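Local coordinates for methyltransferase small domain-containing protein (PDB 1NE2), which is of unknown function but probably transfers a methyl group from S-adenosylmethionine, as Rossmann-like methyltransferases do, at residues M4-D9 with F40-Y45; T89-R92 with N98-V101; K134-E137 with W141-S144. All blocks are in the same frame, centred on the assembly; numbering follows the deposited sequence.

Overall arrangement
The three contacts follow one another along the chain of a Rossmann-like methyltransferase fold whose mixed sheet has the strand order 3-2-1-4-5-7-6. Contact 1 packs the N-terminal helix 6-14 on helix 34-46. Contacts 2 and 3 each hold a helix to the strand that follows it, in beta-alpha-beta units: strand 98-101 lies at one edge of the sheet, strand 142-147 well inside it. Centres of contacts 1 and 2 are 23 Å apart, and the other two pairs 21 Å. Contacts 1 and 3 touch, so strand 142-147 carries helix 126-138 through I142 and helix 34-46 through Y143. Together the contacts fasten helices around the sheet, a scaffold consistent with a methyltransferase.

Contact 1: residues M4-D9 with F40-Y45; sequences MGIKND and FLIEIY
K7 and I42 bring their CA atoms to 6.4 Å, the closest backbone approach, where the first turn of helix 6-14 lies against helix 34-46. In this Rossmann-like methyltransferase fold, helix 34-46 precedes the first strand and packs on the sheet, where F40, L41 and I44 reach I115 of strand 111-116, while I42 and Y45 meet the N-terminal helix. The junction is apolar and only partly buried. I6 has CG1 anti to its own N (chi1 -170°) and an extended end, which carries CD1 past I42 to the ring of Y45. I6 CD1 stands 3.6 Å from Y45 CE2, at an oblique approach to the ring. The CD1 of I42 fits between the two branches of I6, 3.9 Å from both I6 CG1 and I6 CG2. I42 CG1 rests on the backbone of K7, 3.9 Å from K7 CA. The K7 chain bends at chi2 and leads its ammonium away from I42, to a salt bridge with E11 and a hydrogen bond with S35 OG; E11 and S35 thus fix the position of its end. G5 occupies the N-cap position of helix 6-14, and D9 N bonds to G5 O in the first turn. Selenomethionine M4 precedes it, and its carbonyl is held by the N8 amide: N8 ND2 lies 2.7 Å from M4 O, with an N-H...O angle of 167°.

Contact 2: residues T89-R92 with N98-V101; sequences TAKR and NFMV
The CB of A90 sits over one face of the F99 ring, 3.5 Å from its centroid and 17° off the normal, a CH-pi contact shifted toward the CE1 side of the ring. A90 CB is 3.4 Å from F99 CE1, a snug fit. Farther round the ring, F99 CE2 comes within 3.3 Å of A90 O, a van der Waals approach of ring carbon to carbonyl. K91 packs by the root of the ring: its extended chain runs past F99 in the opposite sense, with K91 CG 3.8 Å from F99 CB and K91 CE 3.8 Å from F99 O. The phenyl group leaves the backbone with CG anti to the carbonyl carbon (chi1 -76°), which turns it toward the helix. Helix 84-93 and strand 98-101 close the beta-alpha-beta unit begun by strand 76-81, and F99 is the strand residue whose side chain meets the helix within this contact. In the next shell I87, A79, T60 and C94 also touch its side chain; C94 is joined by a disulfide to C67. The strand itself is held by backbone bonds from N98 to V77 and A79 and from M100 to A79. The CB bonds of N98 and M100 point away from the helix: N98 ND2 hydrogen-bonds to T78 OG1 and to E75 O of the second subunit, and selenomethionine M100 packs on that same E75.

Contact 3: residues K134-E137 with W141-S144; sequences KAFE and WIYS
K134 O, one residue ahead of the A135 that meets I142, is gripped twice: E137 N donates to it at 3.1 Å, and it is hydrogen-bonded to T138 OG1 as well. Both bonds tie down the last turn of helix 126-138, which with strands 111-116 and 142-147 forms a beta-alpha-beta unit of the Rossmann-like methyltransferase fold. A short connection leads from helix to strand, and the strand sends I142 back against the helix just left. The carbon doing most of the touching is I142 CD1, which stands over the centre of the F136 ring, 3.5 Å from the centroid and 11° off the normal, a CH-pi contact. All six ring carbons are in touch with it, from F136 CD1 at 3.5 Å to F136 CE2 at 4.0 Å from I142 CD1, and the two side chains cross at about a right angle. With CG1 anti to its carbonyl carbon (chi1 -63°), I142 aims that branch at the helix, while I142 CG2 lies 4.0 Å from A135 CB. The three touching residues are buried. F136 O is in turn hydrogen-bonded to N197 ND2 at the end of strand 187-197, linking the helix to the antiparallel part of the sheet. On the strand, Y143 packs on F40 and I44 of helix 34-46, with its OH hydrogen-bonded to D47 OD2, and S144 reaches P118, in the Asn-Pro-Pro-Phe sequence after strand 111-116, a motif known from methyltransferases acting on planar amino groups. Back at the contact, I142 CD1 also lies 3.5 Å from A135 O, touching that carbonyl as well as the ring.

Contact 1: residues M4-D9 with F40-Y45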
loop_
_atom_site.group_PDB
_atom_site.type_symbol
_atom_site.label_atom_id
_atom_site.label_comp_id
_atom_site.label_asym_id
_atom_site.label_seq_id
_atom_site.Cartn_x
_atom_site.Cartn_y
_atom_site.Cartn_z
HETATM N N MSE B 4 19.091 -20.924 9.777
HETATM C CA MSE B 4 18.938 -22.198 9.020
HETATM C C MSE B 4 17.955 -22.021 7.864
HETATM O O MSE B 4 16.975 -22.758 7.751
HETATM C CB MSE B 4 18.439 -23.316 9.946
HETATM C CG MSE B 4 19.375 -23.665 11.101
HETATM SE SE MSE B 4 19.511 -22.281 12.443
HETATM C CE MSE B 4 18.029 -22.801 13.563
ATOM N N GLY B 5 18.221 -21.040 7.008
ATOM C CA GLY B 5 17.342 -20.790 5.881
ATOM C C GLY B 5 16.352 -19.678 6.176
ATOM O O GLY B 5 15.937 -19.488 7.320
ATOM N N ILE B 6 15.961 -18.947 5.140
ATOM C CA ILE B 6 15.021 -17.843 5.303
ATOM C C ILE B 6 13.638 -18.324 5.749
ATOM O O ILE B 6 12.935 -17.621 6.474
ATOM C CB ILE B 6 14.899 -17.037 3.986
ATOM C CG1 ILE B 6 14.118 -15.746 4.229
ATOM C CG2 ILE B 6 14.233 -17.893 2.914
ATOM C CD1 ILE B 6 14.048 -14.838 3.025
ATOM N N LYS B 7 13.247 -19.521 5.324
ATOM C CA LYS B 7 11.943 -20.054 5.702
ATOM C C LYS B 7 11.926 -20.294 7.209
ATOM O O LYS B 7 10.957 -19.954 7.889
ATOM C CB LYS B 7 11.660 -21.348 4.923
ATOM C CG LYS B 7 10.252 -21.923 5.080
ATOM C CD LYS B 7 10.147 -22.848 6.287
ATOM C CE LYS B 7 8.811 -23.580 6.321
ATOM N NZ LYS B 7 8.730 -24.511 7.481
ATOM N N ASN B 8 13.009 -20.858 7.739
ATOM C CA ASN B 8 13.088 -21.117 9.171
ATOM C C ASN B 8 13.259 -19.829 9.963
ATOM O O ASN B 8 12.685 -19.682 11.041
ATOM C CB ASN B 8 14.240 -22.073 9.487
ATOM C CG ASN B 8 13.918 -23.508 9.127
ATOM O OD1 ASN B 8 12.914 -24.061 9.579
ATOM N ND2 ASN B 8 14.771 -24.120 8.315
ATOM N N ASP B 9 14.038 -18.896 9.424
ATOM C CA ASP B 9 14.269 -17.623 10.098
ATOM C C ASP B 9 12.981 -16.803 10.171
ATOM O O ASP B 9 12.729 -16.118 11.161
ATOM C CB ASP B 9 15.359 -16.819 9.381
ATOM C CG ASP B 9 16.715 -17.507 9.417
ATOM O OD1 ASP B 9 16.957 -18.300 10.353
ATOM O OD2 ASP B 9 17.546 -17.244 8.518
ATOM N N PHE B 40 4.421 -20.504 2.310
ATOM C CA PHE B 40 3.613 -19.766 1.346
ATOM C C PHE B 40 4.232 -18.406 1.026
ATOM O O PHE B 40 4.415 -18.062 -0.149
ATOM C CB PHE B 40 2.198 -19.611 1.925
ATOM C CG PHE B 40 1.255 -18.787 1.093
ATOM C CD1 PHE B 40 0.991 -19.110 -0.237
ATOM C CD2 PHE B 40 0.557 -17.733 1.679
ATOM C CE1 PHE B 40 0.036 -18.396 -0.970
ATOM C CE2 PHE B 40 -0.396 -17.015 0.961
ATOM C CZ PHE B 40 -0.660 -17.348 -0.371
ATOM N N LEU B 41 4.575 -17.647 2.065
ATOM C CA LEU B 41 5.169 -16.318 1.881
ATOM C C LEU B 41 6.535 -16.342 1.197
ATOM O O LEU B 41 6.827 -15.476 0.376
ATOM C CB LEU B 41 5.273 -15.585 3.222
ATOM C CG LEU B 41 3.938 -15.187 3.869
ATOM C CD1 LEU B 41 4.218 -14.554 5.233
ATOM C CD2 LEU B 41 3.183 -14.204 2.978
ATOM N N ILE B 42 7.371 -17.323 1.521
ATOM C CA ILE B 42 8.679 -17.394 0.882
ATOM C C ILE B 42 8.523 -17.647 -0.622
ATOM O O ILE B 42 9.307 -17.138 -1.429
ATOM C CB ILE B 42 9.575 -18.478 1.531
ATOM C CG1 ILE B 42 9.918 -18.073 2.967
ATOM C CG2 ILE B 42 10.849 -18.670 0.706
ATOM C CD1 ILE B 42 10.531 -16.686 3.094
ATOM N N GLU B 43 7.512 -18.421 -1.009
ATOM C CA GLU B 43 7.284 -18.658 -2.433
ATOM C C GLU B 43 7.004 -17.319 -3.118
ATOM O O GLU B 43 7.554 -17.020 -4.177
ATOM C CB GLU B 43 6.083 -19.582 -2.658
ATOM C CG GLU B 43 6.308 -21.033 -2.294
ATOM C CD GLU B 43 5.198 -21.925 -2.816
ATOM O OE1 GLU B 43 4.031 -21.480 -2.813
ATOM O OE2 GLU B 43 5.495 -23.068 -3.228
ATOM N N ILE B 44 6.136 -16.514 -2.514
ATOM C CA ILE B 44 5.795 -15.217 -3.087
ATOM C C ILE B 44 7.040 -14.328 -3.138
ATOM O O ILE B 44 7.250 -13.578 -4.097
ATOM C CB ILE B 44 4.687 -14.515 -2.253
ATOM C CG1 ILE B 44 3.465 -15.442 -2.141
ATOM C CG2 ILE B 44 4.296 -13.190 -2.917
ATOM C CD1 ILE B 44 2.301 -14.865 -1.322
ATOM N N TYR B 45 7.870 -14.435 -2.104
ATOM C CA TYR B 45 9.096 -13.662 -2.002
ATOM C C TYR B 45 10.065 -14.060 -3.115
ATOM O O TYR B 45 10.653 -13.203 -3.772
ATOM C CB TYR B 45 9.727 -13.914 -0.631
ATOM C CG TYR B 45 11.063 -13.244 -0.409
ATOM C CD1 TYR B 45 11.152 -11.888 -0.102
ATOM C CD2 TYR B 45 12.241 -13.983 -0.481
ATOM C CE1 TYR B 45 12.396 -11.283 0.134
ATOM C CE2 TYR B 45 13.475 -13.398 -0.253
ATOM C CZ TYR B 45 13.549 -12.053 0.054
ATOM O OH TYR B 45 14.790 -11.499 0.285
#

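Contact 2: residues T89-R92 with N98-V101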
loop_
_atom_site.group_PDB
_atom_site.type_symbol
_atom_site.label_atom_id
_atom_site.label_comp_id
_atom_site.label_asym_id
_atom_site.label_seq_id
_atom_site.Cartn_x
_atom_site.Cartn_y
_atom_site.Cartn_z
ATOM N N THR B 89 -5.929 -7.402 17.564
ATOM C CA THR B 89 -4.842 -8.332 17.845
ATOM C C THR B 89 -3.727 -8.190 16.808
ATOM O O THR B 89 -2.545 -8.187 17.152
ATOM C CB THR B 89 -5.348 -9.790 17.844
ATOM O OG1 THR B 89 -6.295 -9.966 18.906
ATOM C CG2 THR B 89 -4.191 -10.757 18.038
ATOM N N ALA B 90 -4.110 -8.065 15.540
ATOM C CA ALA B 90 -3.141 -7.932 14.460
ATOM C C ALA B 90 -2.227 -6.726 14.659
ATOM O O ALA B 90 -1.018 -6.830 14.483
ATOM C CB ALA B 90 -3.864 -7.822 13.120
ATOM N N LYS B 91 -2.808 -5.586 15.033
ATOM C CA LYS B 91 -2.042 -4.359 15.241
ATOM C C LYS B 91 -0.955 -4.520 16.299
ATOM O O LYS B 91 0.123 -3.930 16.188
ATOM C CB LYS B 91 -2.970 -3.206 15.641
ATOM C CG LYS B 91 -3.907 -2.744 14.536
ATOM C CD LYS B 91 -4.729 -1.540 14.980
ATOM C CE LYS B 91 -5.530 -0.965 13.825
ATOM N NZ LYS B 91 -6.380 0.179 14.256
ATOM N N ARG B 92 -1.238 -5.308 17.328
ATOM C CA ARG B 92 -0.254 -5.535 18.373
ATOM C C ARG B 92 0.824 -6.493 17.890
ATOM O O ARG B 92 1.962 -6.432 18.355
ATOM C CB ARG B 92 -0.911 -6.107 19.625
ATOM C CG ARG B 92 -1.876 -5.161 20.288
ATOM C CD ARG B 92 -2.147 -5.608 21.702
ATOM N NE ARG B 92 -3.263 -4.883 22.289
ATOM C CZ ARG B 92 -3.668 -5.038 23.542
ATOM N NH1 ARG B 92 -3.040 -5.892 24.339
ATOM N NH2 ARG B 92 -4.705 -4.346 23.992
ATOM N N ASN B 98 -0.185 -1.520 7.960
ATOM C CA ASN B 98 -1.369 -0.678 7.899
ATOM C C ASN B 98 -2.617 -1.562 8.017
ATOM O O ASN B 98 -3.183 -1.993 7.011
ATOM C CB ASN B 98 -1.368 0.104 6.574
ATOM C CG ASN B 98 -2.636 0.913 6.363
ATOM O OD1 ASN B 98 -3.228 1.433 7.316
ATOM N ND2 ASN B 98 -3.052 1.035 5.105
ATOM N N PHE B 99 -3.028 -1.841 9.254
ATOM C CA PHE B 99 -4.211 -2.661 9.516
ATOM C C PHE B 99 -5.475 -1.811 9.572
ATOM O O PHE B 99 -5.457 -0.686 10.062
ATOM C CB PHE B 99 -4.070 -3.406 10.845
ATOM C CG PHE B 99 -3.146 -4.585 10.790
ATOM C CD1 PHE B 99 -3.507 -5.740 10.099
ATOM C CD2 PHE B 99 -1.922 -4.552 11.449
ATOM C CE1 PHE B 99 -2.663 -6.844 10.073
ATOM C CE2 PHE B 99 -1.071 -5.651 11.426
ATOM C CZ PHE B 99 -1.442 -6.799 10.739
HETATM N N MSE B 100 -6.577 -2.364 9.080
HETATM C CA MSE B 100 -7.844 -1.650 9.082
HETATM C C MSE B 100 -9.020 -2.608 9.112
HETATM O O MSE B 100 -8.931 -3.739 8.633
HETATM C CB MSE B 100 -7.946 -0.777 7.831
HETATM C CG MSE B 100 -7.746 -1.571 6.547
HETATM SE SE MSE B 100 -7.781 -0.479 4.971
HETATM C CE MSE B 100 -6.046 0.333 5.156
ATOM N N VAL B 101 -10.123 -2.152 9.696
ATOM C CA VAL B 101 -11.337 -2.948 9.739
ATOM C C VAL B 101 -12.079 -2.525 8.477
ATOM O O VAL B 101 -12.255 -1.333 8.229
ATOM C CB VAL B 101 -12.205 -2.609 10.975
ATOM C CG1 VAL B 101 -13.489 -3.424 10.946
ATOM C CG2 VAL B 101 -11.428 -2.896 12.251
#

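Contact 3: residues K134-E137 with W141-S144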
loop_
_atom_site.group_PDB
_atom_site.type_symbol
_atom_site.label_atom_id
_atom_site.label_comp_id
_atom_site.label_asym_id
_atom_site.label_seq_id
_atom_site.Cartn_x
_atom_site.Cartn_y
_atom_site.Cartn_z
ATOM N N LYS B 134 -12.533 -8.322 -6.251
ATOM C CA LYS B 134 -11.760 -7.207 -5.716
ATOM C C LYS B 134 -10.267 -7.374 -6.002
ATOM O O LYS B 134 -9.575 -6.402 -6.321
ATOM C CB LYS B 134 -11.980 -7.085 -4.208
ATOM C CG LYS B 134 -11.277 -5.884 -3.572
ATOM C CD LYS B 134 -12.163 -4.645 -3.502
ATOM C CE LYS B 134 -12.499 -4.065 -4.862
ATOM N NZ LYS B 134 -13.391 -2.864 -4.727
ATOM N N ALA B 135 -9.774 -8.603 -5.887
ATOM C CA ALA B 135 -8.363 -8.877 -6.130
ATOM C C ALA B 135 -7.947 -8.460 -7.536
ATOM O O ALA B 135 -6.934 -7.792 -7.717
ATOM C CB ALA B 135 -8.063 -10.365 -5.913
ATOM N N PHE B 136 -8.741 -8.843 -8.533
ATOM C CA PHE B 136 -8.416 -8.509 -9.911
ATOM C C PHE B 136 -8.597 -7.045 -10.297
ATOM O O PHE B 136 -8.126 -6.606 -11.347
ATOM C CB PHE B 136 -9.194 -9.430 -10.850
ATOM C CG PHE B 136 -8.597 -10.800 -10.950
ATOM C CD1 PHE B 136 -7.504 -11.034 -11.779
ATOM C CD2 PHE B 136 -9.081 -11.843 -10.169
ATOM C CE1 PHE B 136 -6.898 -12.288 -11.827
ATOM C CE2 PHE B 136 -8.480 -13.104 -10.206
ATOM C CZ PHE B 136 -7.385 -13.326 -11.039
ATOM N N GLU B 137 -9.256 -6.281 -9.439
ATOM C CA GLU B 137 -9.454 -4.866 -9.695
ATOM C C GLU B 137 -8.395 -4.087 -8.913
ATOM O O GLU B 137 -8.164 -2.902 -9.162
ATOM C CB GLU B 137 -10.853 -4.457 -9.225
ATOM C CG GLU B 137 -11.153 -2.976 -9.320
ATOM C CD GLU B 137 -12.515 -2.628 -8.748
ATOM O OE1 GLU B 137 -12.879 -1.432 -8.764
ATOM O OE2 GLU B 137 -13.220 -3.552 -8.285
ATOM N N TRP B 141 -0.390 -9.040 -8.980
ATOM C CA TRP B 141 -0.072 -10.421 -8.611
ATOM C C TRP B 141 -1.003 -10.864 -7.490
ATOM O O TRP B 141 -1.062 -10.241 -6.435
ATOM C CB TRP B 141 1.385 -10.522 -8.171
ATOM C CG TRP B 141 2.340 -10.053 -9.227
ATOM C CD1 TRP B 141 2.787 -8.773 -9.430
ATOM C CD2 TRP B 141 2.917 -10.848 -10.263
ATOM N NE1 TRP B 141 3.607 -8.731 -10.530
ATOM C CE2 TRP B 141 3.703 -9.990 -11.062
ATOM C CE3 TRP B 141 2.843 -12.210 -10.597
ATOM C CZ2 TRP B 141 4.418 -10.448 -12.178
ATOM C CZ3 TRP B 141 3.554 -12.667 -11.707
ATOM C CH2 TRP B 141 4.331 -11.785 -12.482
ATOM N N ILE B 142 -1.722 -11.953 -7.728
ATOM C CA ILE B 142 -2.713 -12.457 -6.787
ATOM C C ILE B 142 -2.394 -13.865 -6.286
ATOM O O ILE B 142 -2.157 -14.782 -7.079
ATOM C CB ILE B 142 -4.103 -12.424 -7.483
ATOM C CG1 ILE B 142 -4.464 -10.961 -7.799
ATOM C CG2 ILE B 142 -5.156 -13.087 -6.611
ATOM C CD1 ILE B 142 -5.515 -10.776 -8.876
ATOM N N TYR B 143 -2.406 -14.031 -4.967
ATOM C CA TYR B 143 -2.100 -15.315 -4.334
ATOM C C TYR B 143 -3.191 -15.723 -3.357
ATOM O O TYR B 143 -3.759 -14.881 -2.663
ATOM C CB TYR B 143 -0.779 -15.221 -3.569
ATOM C CG TYR B 143 0.433 -15.005 -4.442
ATOM C CD1 TYR B 143 1.147 -16.090 -4.947
ATOM C CD2 TYR B 143 0.874 -13.717 -4.754
ATOM C CE1 TYR B 143 2.285 -15.902 -5.741
ATOM C CE2 TYR B 143 2.009 -13.515 -5.547
ATOM C CZ TYR B 143 2.709 -14.614 -6.030
ATOM O OH TYR B 143 3.854 -14.425 -6.774
ATOM N N SER B 144 -3.462 -17.021 -3.293
ATOM C CA SER B 144 -4.487 -17.549 -2.394
ATOM C C SER B 144 -4.077 -18.911 -1.872
ATOM O O SER B 144 -3.494 -19.717 -2.601
ATOM C CB SER B 144 -5.827 -17.694 -3.132
ATOM O OG SER B 144 -6.817 -18.284 -2.294
#